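Local coordinates for protein 433aa long hypothetical phosphoribosylglycinamide formyl transferase (Pyrococcus horikoshii, PDB 2DWC) that belongs to the PurT-like ATP-grasp proteins, binds adenosine-5'-diphosphate and forms a two-chain assembly, at residues B[33-38]-B[314-318]; B[246-250]-B[397-401]; B[305-311]-B[337-343]; B[368-373]-B[403-407]. All blocks are in the same frame, centred on the assembly; numbering follows the deposited sequence.

Interaction 1: residues B[33-38]-B[314-318]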
loop_
_atom_site.group_PDB
_atom_site.type_symbol
_atom_site.label_atom_id
_atom_site.label_comp_id
_atom_site.label_asym_id
_atom_site.label_seq_id
_atom_site.Cartn_x
_atom_site.Cartn_y
_atom_site.Cartn_z
ATOM N N GLU B 33 4.345 -7.092 -2.672
ATOM C CA GLU B 33 3.729 -5.841 -3.101
ATOM C C GLU B 33 2.728 -6.035 -4.262
ATOM O O GLU B 33 1.701 -5.321 -4.325
ATOM C CB GLU B 33 4.813 -4.779 -3.423
ATOM C CG GLU B 33 5.408 -4.192 -2.113
ATOM C CD GLU B 33 4.440 -3.243 -1.357
ATOM O OE1 GLU B 33 4.715 -2.966 -0.150
ATOM O OE2 GLU B 33 3.432 -2.742 -1.950
ATOM N N ILE B 34 2.953 -7.017 -5.142
ATOM C CA ILE B 34 1.946 -7.284 -6.186
ATOM C C ILE B 34 0.690 -7.830 -5.456
ATOM O O ILE B 34 -0.447 -7.479 -5.766
ATOM C CB ILE B 34 2.437 -8.361 -7.178
ATOM C CG1 ILE B 34 3.638 -7.812 -7.970
ATOM C CG2 ILE B 34 1.294 -8.776 -8.151
ATOM C CD1 ILE B 34 4.342 -8.893 -8.780
ATOM N N ALA B 35 0.897 -8.672 -4.444
ATOM C CA ALA B 35 -0.246 -9.209 -3.725
ATOM C C ALA B 35 -1.027 -8.111 -3.025
ATOM O O ALA B 35 -2.264 -8.168 -2.935
ATOM C CB ALA B 35 0.234 -10.285 -2.684
ATOM N N ILE B 36 -0.314 -7.139 -2.467
ATOM C CA ILE B 36 -0.994 -6.031 -1.779
ATOM C C ILE B 36 -1.832 -5.212 -2.768
ATOM O O ILE B 36 -2.973 -4.848 -2.468
ATOM C CB ILE B 36 0.074 -5.148 -1.041
ATOM C CG1 ILE B 36 0.495 -5.863 0.237
ATOM C CG2 ILE B 36 -0.543 -3.801 -0.610
ATOM C CD1 ILE B 36 1.692 -5.222 0.909
ATOM N N GLU B 37 -1.308 -4.914 -3.953
ATOM C CA GLU B 37 -2.196 -4.169 -4.894
ATOM C C GLU B 37 -3.373 -5.027 -5.338
ATOM O O GLU B 37 -4.519 -4.539 -5.478
ATOM C CB GLU B 37 -1.413 -3.734 -6.112
ATOM C CG GLU B 37 -2.293 -2.914 -7.094
ATOM C CD GLU B 37 -2.818 -1.582 -6.498
ATOM O OE1 GLU B 37 -2.219 -1.010 -5.525
ATOM O OE2 GLU B 37 -3.825 -1.103 -7.046
ATOM N N ALA B 38 -3.116 -6.317 -5.522
ATOM C CA ALA B 38 -4.242 -7.210 -5.911
ATOM C C ALA B 38 -5.315 -7.181 -4.818
ATOM O O ALA B 38 -6.503 -7.038 -5.087
ATOM C CB ALA B 38 -3.723 -8.642 -6.107
ATOM N N PHE B 314 4.821 -2.541 -9.009
ATOM C CA PHE B 314 4.022 -3.749 -8.726
ATOM C C PHE B 314 2.590 -3.619 -9.179
ATOM O O PHE B 314 2.012 -4.583 -9.728
ATOM C CB PHE B 314 4.128 -4.027 -7.216
ATOM C CG PHE B 314 5.542 -4.036 -6.761
ATOM C CD1 PHE B 314 6.414 -5.015 -7.206
ATOM C CD2 PHE B 314 6.030 -2.989 -5.955
ATOM C CE1 PHE B 314 7.776 -4.976 -6.877
ATOM C CE2 PHE B 314 7.380 -2.933 -5.608
ATOM C CZ PHE B 314 8.267 -3.928 -6.075
ATOM N N ALA B 315 2.007 -2.442 -8.944
ATOM C CA ALA B 315 0.658 -2.167 -9.354
ATOM C C ALA B 315 0.629 -1.982 -10.886
ATOM O O ALA B 315 -0.361 -2.349 -11.514
ATOM C CB ALA B 315 0.135 -0.871 -8.658
ATOM N N LEU B 316 1.706 -1.443 -11.461
ATOM C CA LEU B 316 1.735 -1.268 -12.939
ATOM C C LEU B 316 1.748 -2.663 -13.560
ATOM O O LEU B 316 1.049 -2.920 -14.528
ATOM C CB LEU B 316 2.983 -0.519 -13.388
ATOM C CG LEU B 316 2.916 0.977 -13.048
ATOM C CD1 LEU B 316 4.280 1.628 -13.274
ATOM C CD2 LEU B 316 1.824 1.663 -13.919
ATOM N N HIS B 317 2.553 -3.552 -12.993
ATOM C CA HIS B 317 2.621 -4.925 -13.509
ATOM C C HIS B 317 1.265 -5.596 -13.383
ATOM O O HIS B 317 0.782 -6.221 -14.318
ATOM C CB HIS B 317 3.646 -5.734 -12.686
ATOM C CG HIS B 317 4.053 -7.036 -13.298
ATOM N ND1 HIS B 317 4.516 -7.153 -14.592
ATOM C CD2 HIS B 317 4.132 -8.276 -12.754
ATOM C CE1 HIS B 317 4.881 -8.404 -14.817
ATOM N NE2 HIS B 317 4.658 -9.112 -13.717
ATOM N N LEU B 318 0.673 -5.524 -12.192
ATOM C CA LEU B 318 -0.612 -6.186 -11.971
ATOM C C LEU B 318 -1.690 -5.673 -12.942
ATOM O O LEU B 318 -2.449 -6.448 -13.539
ATOM C CB LEU B 318 -1.079 -5.962 -10.525
ATOM C CG LEU B 318 -2.450 -6.581 -10.224
ATOM C CD1 LEU B 318 -2.355 -8.111 -10.299
ATOM C CD2 LEU B 318 -2.912 -6.143 -8.829
#
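Two buried helix segments, 33-38 and 314-318, cross at -65° with their axes 8.5 Å apart. No hydrogen bond joins them, so side-chain shape sets the fit. Phe314, with chi1 at -51°, lays its ring against the start of the first segment. Glu33 CB sits over the ring face, 3.3 Å from Phe314 CD2, in a CH-pi contact. The m, m conformation of Glu33 then turns its carboxylate away, to a salt bridge with Arg40 of the second subunit. Ile34 is extended (m, t). Its CG1 lies 3.9 Å from Phe314 CB, and its CD1 reaches the edge of the His317 ring, 4.0 Å from CD2. His317 ND1 is hydrogen-bonded to Ile275 N. Leu318 (t, p) drives CD2 against the first helix, 3.3 Å from Ala38 N and 3.8 Å from Ala38 CB. Glu37 CG packs 3.5 Å from Ala315 CB. The Glu37 carboxylate is salt-bridged to Arg374 of the second subunit. Ile34 and Ala38 also rest on Ile22 of the parallel sheet. Helix 29-40 follows strand 21-25, consistent with the strand-turn-helix start of a Rossmann-like preATP-grasp domain, and helix 313-322 packs onto it.

Interaction 2: residues B[246-250]-B[397-401]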
loop_
_atom_site.group_PDB
_atom_site.type_symbol
_atom_site.label_atom_id
_atom_site.label_comp_id
_atom_site.label_asym_id
_atom_site.label_seq_id
_atom_site.Cartn_x
_atom_site.Cartn_y
_atom_site.Cartn_z
ATOM N N TRP B 246 17.192 4.867 -6.901
ATOM C CA TRP B 246 16.543 6.143 -6.720
ATOM C C TRP B 246 15.905 6.543 -8.018
ATOM O O TRP B 246 16.270 6.030 -9.080
ATOM C CB TRP B 246 17.579 7.239 -6.286
ATOM C CG TRP B 246 18.796 7.345 -7.225
ATOM C CD1 TRP B 246 18.931 8.134 -8.356
ATOM C CD2 TRP B 246 19.989 6.577 -7.122
ATOM N NE1 TRP B 246 20.166 7.870 -8.963
ATOM C CE2 TRP B 246 20.819 6.920 -8.215
ATOM C CE3 TRP B 246 20.450 5.621 -6.198
ATOM C CZ2 TRP B 246 22.084 6.332 -8.408
ATOM C CZ3 TRP B 246 21.707 5.042 -6.386
ATOM C CH2 TRP B 246 22.512 5.403 -7.493
ATOM N N GLN B 247 14.953 7.468 -7.935
ATOM C CA GLN B 247 14.279 7.945 -9.154
ATOM C C GLN B 247 14.066 9.436 -8.965
ATOM O O GLN B 247 13.652 9.864 -7.909
ATOM C CB GLN B 247 12.911 7.267 -9.328
ATOM C CG GLN B 247 12.292 7.451 -10.735
ATOM C CD GLN B 247 10.893 6.842 -10.839
ATOM O OE1 GLN B 247 10.058 7.049 -9.942
ATOM N NE2 GLN B 247 10.613 6.133 -11.943
ATOM N N PRO B 248 14.349 10.255 -9.993
ATOM C CA PRO B 248 14.856 9.880 -11.316
ATOM C C PRO B 248 16.376 9.839 -11.340
ATOM O O PRO B 248 17.051 10.472 -10.514
ATOM C CB PRO B 248 14.305 10.982 -12.218
ATOM C CG PRO B 248 14.471 12.260 -11.322
ATOM C CD PRO B 248 14.129 11.720 -9.881
ATOM N N ALA B 249 16.919 9.061 -12.256
ATOM C CA ALA B 249 18.375 8.993 -12.411
ATOM C C ALA B 249 18.837 10.387 -12.902
ATOM O O ALA B 249 18.159 11.023 -13.698
ATOM C CB ALA B 249 18.729 7.934 -13.442
ATOM N N GLU B 250 19.982 10.848 -12.426
ATOM C CA GLU B 250 20.461 12.167 -12.825
ATOM C C GLU B 250 21.299 12.049 -14.086
ATOM O O GLU B 250 22.534 12.036 -14.035
ATOM C CB GLU B 250 21.257 12.776 -11.676
ATOM C CG GLU B 250 20.358 13.082 -10.459
ATOM C CD GLU B 250 21.107 13.807 -9.329
ATOM O OE1 GLU B 250 21.939 13.164 -8.648
ATOM O OE2 GLU B 250 20.853 15.023 -9.137
ATOM N N VAL B 397 16.504 14.525 -5.225
ATOM C CA VAL B 397 16.829 13.092 -5.221
ATOM C C VAL B 397 18.098 12.735 -4.439
ATOM O O VAL B 397 18.172 11.672 -3.820
ATOM C CB VAL B 397 16.877 12.543 -6.687
ATOM C CG1 VAL B 397 18.095 13.063 -7.416
ATOM C CG2 VAL B 397 16.860 10.996 -6.696
ATOM N N GLU B 398 19.100 13.630 -4.400
ATOM C CA GLU B 398 20.313 13.315 -3.656
ATOM C C GLU B 398 20.059 13.349 -2.151
ATOM O O GLU B 398 20.704 12.609 -1.401
ATOM C CB GLU B 398 21.464 14.279 -4.051
ATOM C CG GLU B 398 21.801 14.180 -5.550
ATOM C CD GLU B 398 23.020 15.007 -5.964
ATOM O OE1 GLU B 398 23.365 15.990 -5.267
ATOM O OE2 GLU B 398 23.630 14.675 -7.008
ATOM N N VAL B 399 19.132 14.198 -1.713
ATOM C CA VAL B 399 18.765 14.267 -0.312
ATOM C C VAL B 399 18.038 12.942 0.021
ATOM O O VAL B 399 18.297 12.318 1.050
ATOM C CB VAL B 399 17.832 15.459 -0.041
ATOM C CG1 VAL B 399 17.323 15.377 1.393
ATOM C CG2 VAL B 399 18.603 16.797 -0.246
ATOM N N ALA B 400 17.139 12.512 -0.851
ATOM C CA ALA B 400 16.442 11.229 -0.596
ATOM C C ALA B 400 17.422 10.052 -0.557
ATOM O O ALA B 400 17.288 9.179 0.314
ATOM C CB ALA B 400 15.357 11.002 -1.647
ATOM N N LYS B 401 18.405 10.009 -1.471
ATOM C CA LYS B 401 19.416 8.940 -1.459
ATOM C C LYS B 401 20.162 8.898 -0.125
ATOM O O LYS B 401 20.314 7.833 0.497
ATOM C CB LYS B 401 20.463 9.132 -2.585
ATOM C CG LYS B 401 19.928 9.019 -3.988
ATOM C CD LYS B 401 20.947 9.492 -5.011
ATOM C CE LYS B 401 22.220 8.624 -5.011
ATOM N NZ LYS B 401 23.189 9.124 -6.046
HETATM O O HOH W 1 22.156 10.656 -8.263
#
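Segment 246-250 leaves strand 241-247 in an extended course, with a cis peptide bond between Gln247 and Pro248. Segment 397-401 is the first turn of helix 397-409, closed by the Lys401 N to Val397 O hydrogen bond of 2.9 Å. The nearest CA pairs are Trp246 with Lys401, at 6.6 Å, and Gln247 with Val397, at 7.0 Å. Val397 fills the centre. Its CG2 lies 3.8 Å from Trp246 CB and 3.6 Å from Gln247 O, and its CG1 is 3.6 Å from Glu250 CD. Lys401 lies across the face of the indole. Its CE is 3.6 Å and its NZ 3.9 Å from the centroid of the Trp246 six-membered ring, which gives a CH-pi and a cation-pi contact. One water takes a hydrogen bond from Lys401 NZ at 2.9 Å and gives one to Glu250 OE1 at 2.5 Å. Glu250 OE1 also approaches Glu398 OE2 to 2.8 Å. The helix start thus lies against the end of strand 241-247. Trp246 also touches Tyr236 of strand 225-238 and Ala344 of strand 343-349, and Ala400 and Lys401 also rest on Ala344.

Interaction 3: residues B[305-311]-B[337-343]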
loop_
_atom_site.group_PDB
_atom_site.type_symbol
_atom_site.label_atom_id
_atom_site.label_comp_id
_atom_site.label_asym_id
_atom_site.label_seq_id
_atom_site.Cartn_x
_atom_site.Cartn_y
_atom_site.Cartn_z
ATOM N N ALA B 305 7.556 4.733 -3.416
ATOM C CA ALA B 305 7.432 6.101 -2.896
ATOM C C ALA B 305 7.440 7.185 -3.985
ATOM O O ALA B 305 6.808 8.234 -3.821
ATOM C CB ALA B 305 8.551 6.394 -1.866
ATOM N N SER B 306 8.170 6.946 -5.071
ATOM C CA SER B 306 8.268 7.967 -6.137
ATOM C C SER B 306 7.101 7.972 -7.096
ATOM O O SER B 306 6.889 8.950 -7.791
ATOM C CB SER B 306 9.579 7.788 -6.896
ATOM O OG SER B 306 9.621 6.484 -7.437
ATOM N N HIS B 307 6.352 6.869 -7.190
ATOM C CA HIS B 307 5.151 6.882 -8.007
ATOM C C HIS B 307 3.945 7.117 -7.109
ATOM O O HIS B 307 4.012 6.850 -5.902
ATOM C CB HIS B 307 4.960 5.553 -8.746
ATOM C CG HIS B 307 5.812 5.427 -9.975
ATOM N ND1 HIS B 307 5.674 4.387 -10.864
ATOM C CD2 HIS B 307 6.856 6.173 -10.424
ATOM C CE1 HIS B 307 6.598 4.491 -11.808
ATOM N NE2 HIS B 307 7.328 5.566 -11.566
ATOM N N PRO B 308 2.816 7.571 -7.684
ATOM C CA PRO B 308 1.605 7.818 -6.890
ATOM C C PRO B 308 0.953 6.510 -6.406
ATOM O O PRO B 308 1.295 5.437 -6.866
ATOM C CB PRO B 308 0.725 8.648 -7.834
ATOM C CG PRO B 308 1.196 8.322 -9.213
ATOM C CD PRO B 308 2.666 7.990 -9.099
ATOM N N PRO B 309 0.021 6.588 -5.435
ATOM C CA PRO B 309 -0.619 5.381 -4.931
ATOM C C PRO B 309 -1.308 4.565 -6.023
ATOM O O PRO B 309 -1.921 5.116 -6.948
ATOM C CB PRO B 309 -1.593 5.917 -3.870
ATOM C CG PRO B 309 -1.846 7.306 -4.283
ATOM C CD PRO B 309 -0.540 7.805 -4.807
ATOM N N GLY B 310 -1.139 3.248 -5.925
ATOM C CA GLY B 310 -1.723 2.359 -6.922
ATOM C C GLY B 310 -0.926 2.357 -8.221
ATOM O O GLY B 310 -1.411 1.835 -9.224
ATOM N N PHE B 311 0.282 2.946 -8.213
ATOM C CA PHE B 311 1.079 2.985 -9.440
ATOM C C PHE B 311 2.564 2.616 -9.298
ATOM O O PHE B 311 3.369 2.965 -10.150
ATOM C CB PHE B 311 0.914 4.355 -10.118
ATOM C CG PHE B 311 -0.416 4.520 -10.790
ATOM C CD1 PHE B 311 -1.400 5.356 -10.255
ATOM C CD2 PHE B 311 -0.701 3.805 -11.964
ATOM C CE1 PHE B 311 -2.652 5.482 -10.894
ATOM C CE2 PHE B 311 -1.942 3.921 -12.605
ATOM C CZ PHE B 311 -2.914 4.758 -12.068
ATOM N N PHE B 337 5.195 7.823 -17.981
ATOM C CA PHE B 337 4.426 7.667 -16.744
ATOM C C PHE B 337 5.033 8.711 -15.779
ATOM O O PHE B 337 6.159 8.583 -15.328
ATOM C CB PHE B 337 4.580 6.264 -16.160
ATOM C CG PHE B 337 3.606 6.016 -15.041
ATOM C CD1 PHE B 337 2.288 5.728 -15.337
ATOM C CD2 PHE B 337 3.973 6.258 -13.715
ATOM C CE1 PHE B 337 1.318 5.698 -14.344
ATOM C CE2 PHE B 337 3.018 6.230 -12.706
ATOM C CZ PHE B 337 1.693 5.957 -13.012
ATOM N N PRO B 338 4.257 9.725 -15.419
ATOM C CA PRO B 338 4.759 10.781 -14.529
ATOM C C PRO B 338 5.105 10.334 -13.116
ATOM O O PRO B 338 4.355 9.615 -12.497
ATOM C CB PRO B 338 3.611 11.797 -14.527
ATOM C CG PRO B 338 2.871 11.523 -15.824
ATOM C CD PRO B 338 2.875 10.016 -15.851
ATOM N N MET B 339 6.243 10.792 -12.627
ATOM C CA MET B 339 6.705 10.490 -11.274
ATOM C C MET B 339 5.984 11.479 -10.319
ATOM O O MET B 339 5.641 12.593 -10.728
ATOM C CB MET B 339 8.221 10.717 -11.272
ATOM C CG MET B 339 8.925 10.690 -9.961
ATOM S SD MET B 339 10.670 10.882 -10.424
ATOM C CE MET B 339 10.766 12.773 -10.726
ATOM N N LEU B 340 5.724 11.081 -9.068
ATOM C CA LEU B 340 5.065 11.975 -8.128
ATOM C C LEU B 340 6.081 12.830 -7.363
ATOM O O LEU B 340 5.900 14.055 -7.203
ATOM C CB LEU B 340 4.199 11.166 -7.145
ATOM C CG LEU B 340 3.515 11.969 -6.031
ATOM C CD1 LEU B 340 2.525 12.966 -6.626
ATOM C CD2 LEU B 340 2.817 11.023 -5.078
ATOM N N ILE B 341 7.166 12.205 -6.910
ATOM C CA ILE B 341 8.207 12.911 -6.132
ATOM C C ILE B 341 9.489 12.089 -6.180
ATOM O O ILE B 341 9.433 10.858 -6.251
ATOM C CB ILE B 341 7.738 13.110 -4.659
ATOM C CG1 ILE B 341 8.761 13.942 -3.856
ATOM C CG2 ILE B 341 7.557 11.741 -3.960
ATOM C CD1 ILE B 341 8.271 14.273 -2.402
ATOM N N PRO B 342 10.658 12.747 -6.236
ATOM C CA PRO B 342 11.900 11.967 -6.265
ATOM C C PRO B 342 11.988 11.133 -4.983
ATOM O O PRO B 342 11.521 11.570 -3.924
ATOM C CB PRO B 342 12.997 13.046 -6.294
ATOM C CG PRO B 342 12.343 14.172 -7.089
ATOM C CD PRO B 342 10.941 14.190 -6.450
ATOM N N ALA B 343 12.611 9.960 -5.086
ATOM C CA ALA B 343 12.727 9.099 -3.892
ATOM C C ALA B 343 13.875 8.143 -4.042
ATOM O O ALA B 343 14.508 8.067 -5.086
ATOM C CB ALA B 343 11.374 8.316 -3.649
HETATM O O HOH W 2 8.009 7.744 -13.471
#
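Ser306 O is the main acceptor between segments 305-311 and 337-343. It takes a hydrogen bond of 2.7 Å from Leu340 N and a weak one of 3.4 Å from Ile341 N. In return, Ile341 O lies 3.1 Å from Ser306 CA in a CA-H...O contact. The hydroxyl of Ser306 is satisfied outside the pair, by Gln247 and Val302 O. Ala305 O is buried against Ile341 CG2, at 3.6 Å, and has no polar partner in the model. His307 uses both ring nitrogens. His307 ND1 donates to Phe311 O at 2.8 Å. His307 NE2 makes a weak hydrogen bond of 3.0 Å to a water, which donates to Phe337 O at 2.8 Å. The 308-311 corner is a type II beta turn with a weak Phe311 N to Pro308 O bond of 3.0 Å. Gly310, with phi at 77°, suits its third position. Around these bonds, Phe311 CG meets Phe337 CZ at 3.4 Å, and Pro308 CD touches Leu340 CB at 4.0 Å. Leu340 also packs on Leu340 of the second subunit. His307, Phe311 and Phe337 form an aromatic cluster that ties the turn after helix 303-306 to the loop joining strands 334-337 and 343-349.

Interaction 4: residues B[368-373]-B[403-407]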
loop_
_atom_site.group_PDB
_atom_site.type_symbol
_atom_site.label_atom_id
_atom_site.label_comp_id
_atom_site.label_asym_id
_atom_site.label_seq_id
_atom_site.Cartn_x
_atom_site.Cartn_y
_atom_site.Cartn_z
ATOM N N VAL B 368 12.917 9.965 11.619
ATOM C CA VAL B 368 13.424 10.715 10.452
ATOM C C VAL B 368 12.254 11.093 9.543
ATOM O O VAL B 368 11.490 10.222 9.047
ATOM C CB VAL B 368 14.454 9.866 9.672
ATOM C CG1 VAL B 368 14.932 10.619 8.398
ATOM C CG2 VAL B 368 15.632 9.501 10.600
ATOM N N PRO B 369 12.065 12.389 9.290
ATOM C CA PRO B 369 10.944 12.799 8.427
ATOM C C PRO B 369 11.136 12.439 6.959
ATOM O O PRO B 369 12.284 12.328 6.466
ATOM C CB PRO B 369 10.858 14.325 8.646
ATOM C CG PRO B 369 12.249 14.698 8.998
ATOM C CD PRO B 369 12.748 13.563 9.888
ATOM N N ASN B 370 10.003 12.220 6.289
ATOM C CA ASN B 370 9.977 11.897 4.857
ATOM C C ASN B 370 10.691 10.591 4.541
ATOM O O ASN B 370 11.387 10.478 3.536
ATOM C CB ASN B 370 10.633 13.018 4.033
ATOM C CG ASN B 370 9.987 14.385 4.287
ATOM O OD1 ASN B 370 8.810 14.478 4.602
ATOM N ND2 ASN B 370 10.764 15.452 4.116
ATOM N N ALA B 371 10.571 9.627 5.443
ATOM C CA ALA B 371 11.132 8.310 5.191
ATOM C C ALA B 371 10.328 7.312 6.004
ATOM O O ALA B 371 9.550 7.678 6.885
ATOM C CB ALA B 371 12.564 8.252 5.641
ATOM N N THR B 372 10.491 6.041 5.669
ATOM C CA THR B 372 9.868 4.999 6.473
ATOM C C THR B 372 10.576 3.708 6.135
ATOM O O THR B 372 11.559 3.733 5.402
ATOM C CB THR B 372 8.321 4.871 6.261
ATOM O OG1 THR B 372 7.802 4.002 7.295
ATOM C CG2 THR B 372 7.984 4.298 4.878
ATOM N N VAL B 373 10.143 2.585 6.712
ATOM C CA VAL B 373 10.779 1.330 6.351
ATOM C C VAL B 373 9.703 0.299 6.007
ATOM O O VAL B 373 8.527 0.446 6.390
ATOM C CB VAL B 373 11.642 0.715 7.520
ATOM C CG1 VAL B 373 12.793 1.695 7.925
ATOM C CG2 VAL B 373 10.749 0.407 8.691
ATOM N N LYS B 403 19.235 10.188 2.723
ATOM C CA LYS B 403 18.335 9.876 3.819
ATOM C C LYS B 403 17.959 8.386 3.938
ATOM O O LYS B 403 17.927 7.844 5.066
ATOM C CB LYS B 403 17.091 10.704 3.685
ATOM C CG LYS B 403 16.117 10.530 4.794
ATOM C CD LYS B 403 15.045 11.588 4.669
ATOM C CE LYS B 403 15.518 12.922 5.248
ATOM N NZ LYS B 403 14.392 13.888 5.354
ATOM N N ALA B 404 17.668 7.742 2.803
ATOM C CA ALA B 404 17.349 6.307 2.822
ATOM C C ALA B 404 18.547 5.551 3.387
ATOM O O ALA B 404 18.408 4.636 4.186
ATOM C CB ALA B 404 17.013 5.788 1.388
ATOM N N GLU B 405 19.747 5.920 2.948
ATOM C CA GLU B 405 20.941 5.272 3.489
ATOM C C GLU B 405 21.073 5.465 4.996
ATOM O O GLU B 405 21.374 4.510 5.744
ATOM C CB GLU B 405 22.196 5.818 2.806
ATOM C CG GLU B 405 23.465 5.155 3.266
ATOM C CD GLU B 405 24.677 5.759 2.575
ATOM O OE1 GLU B 405 24.662 6.983 2.306
ATOM O OE2 GLU B 405 25.641 5.014 2.311
ATOM N N MET B 406 20.861 6.700 5.475
ATOM C CA MET B 406 20.968 6.967 6.891
ATOM C C MET B 406 19.948 6.163 7.702
ATOM O O MET B 406 20.288 5.609 8.736
ATOM C CB MET B 406 20.806 8.474 7.148
ATOM C CG MET B 406 20.640 8.821 8.607
ATOM S SD MET B 406 20.489 10.609 8.874
ATOM C CE MET B 406 18.700 10.949 8.470
ATOM N N VAL B 407 18.699 6.114 7.238
ATOM C CA VAL B 407 17.652 5.340 7.932
ATOM C C VAL B 407 18.013 3.844 7.966
ATOM O O VAL B 407 17.920 3.190 9.016
ATOM C CB VAL B 407 16.261 5.555 7.242
ATOM C CG1 VAL B 407 15.195 4.576 7.840
ATOM C CG2 VAL B 407 15.798 7.002 7.479
HETATM O O HOH W 3 13.390 14.443 2.648
#
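Val407 fills the apolar centre between segments 368-373 and 403-407. Its CG2 lies 3.8 Å from Val368 CG1 and 3.9 Å from Ala371 CB. Its other methyl, CG1, is 3.8 Å from Val373 CG1. Val368 CG1 also meets Met406 CE and Lys403 CG, each at 3.8 Å, so three helix side chains gather round one methyl group. Met406 is more exposed and bends its tip back onto the valine. Further out, the aliphatic part of Lys403 runs past Ala371, with CD 4.3 Å from Ala371 CB. At the polar edge, Lys403 NZ donates a 2.8 Å hydrogen bond to Pro369 O. It gives a second, of 2.9 Å, to a water that also accepts from Asn370 ND2 at 3.2 Å. Asn370 has positive phi (62°), at the bend where the loop enters strand 371-375. The axes of strand 371-373 and helix 403-407 lie 9.0 Å apart at 43°. Helix 397-409 thus lies over a face of the mixed sheet. Lys403 and Val407 also touch Ala392 and Ala390 of the adjacent antiparallel strand 386-393, and Ala404 reaches His346 of strand 343-349. Thr372 and Val373 also meet the second subunit.

In the fold
Interactions 1, 3 and 4 all touch the second subunit, whereas no other chain touches interaction 2. Interaction 1 joins the preATP-grasp region to helix 313-322. Its centre is 14 Å from that of interaction 3, which it touches through Ala315 and Gly310. Interactions 2 and 3 lie 13 Å apart and meet directly, through Gln247 with Ser306 and Ala343. Interactions 2 and 4, also 13 Å apart, share helix 397-409 and the mixed sheet. Along the chain, interaction 3 falls between the two segments of interaction 2 and closes before interaction 4 opens. Together the contacts connect the preATP-grasp, ATP-grasp and PurT C-terminal regions.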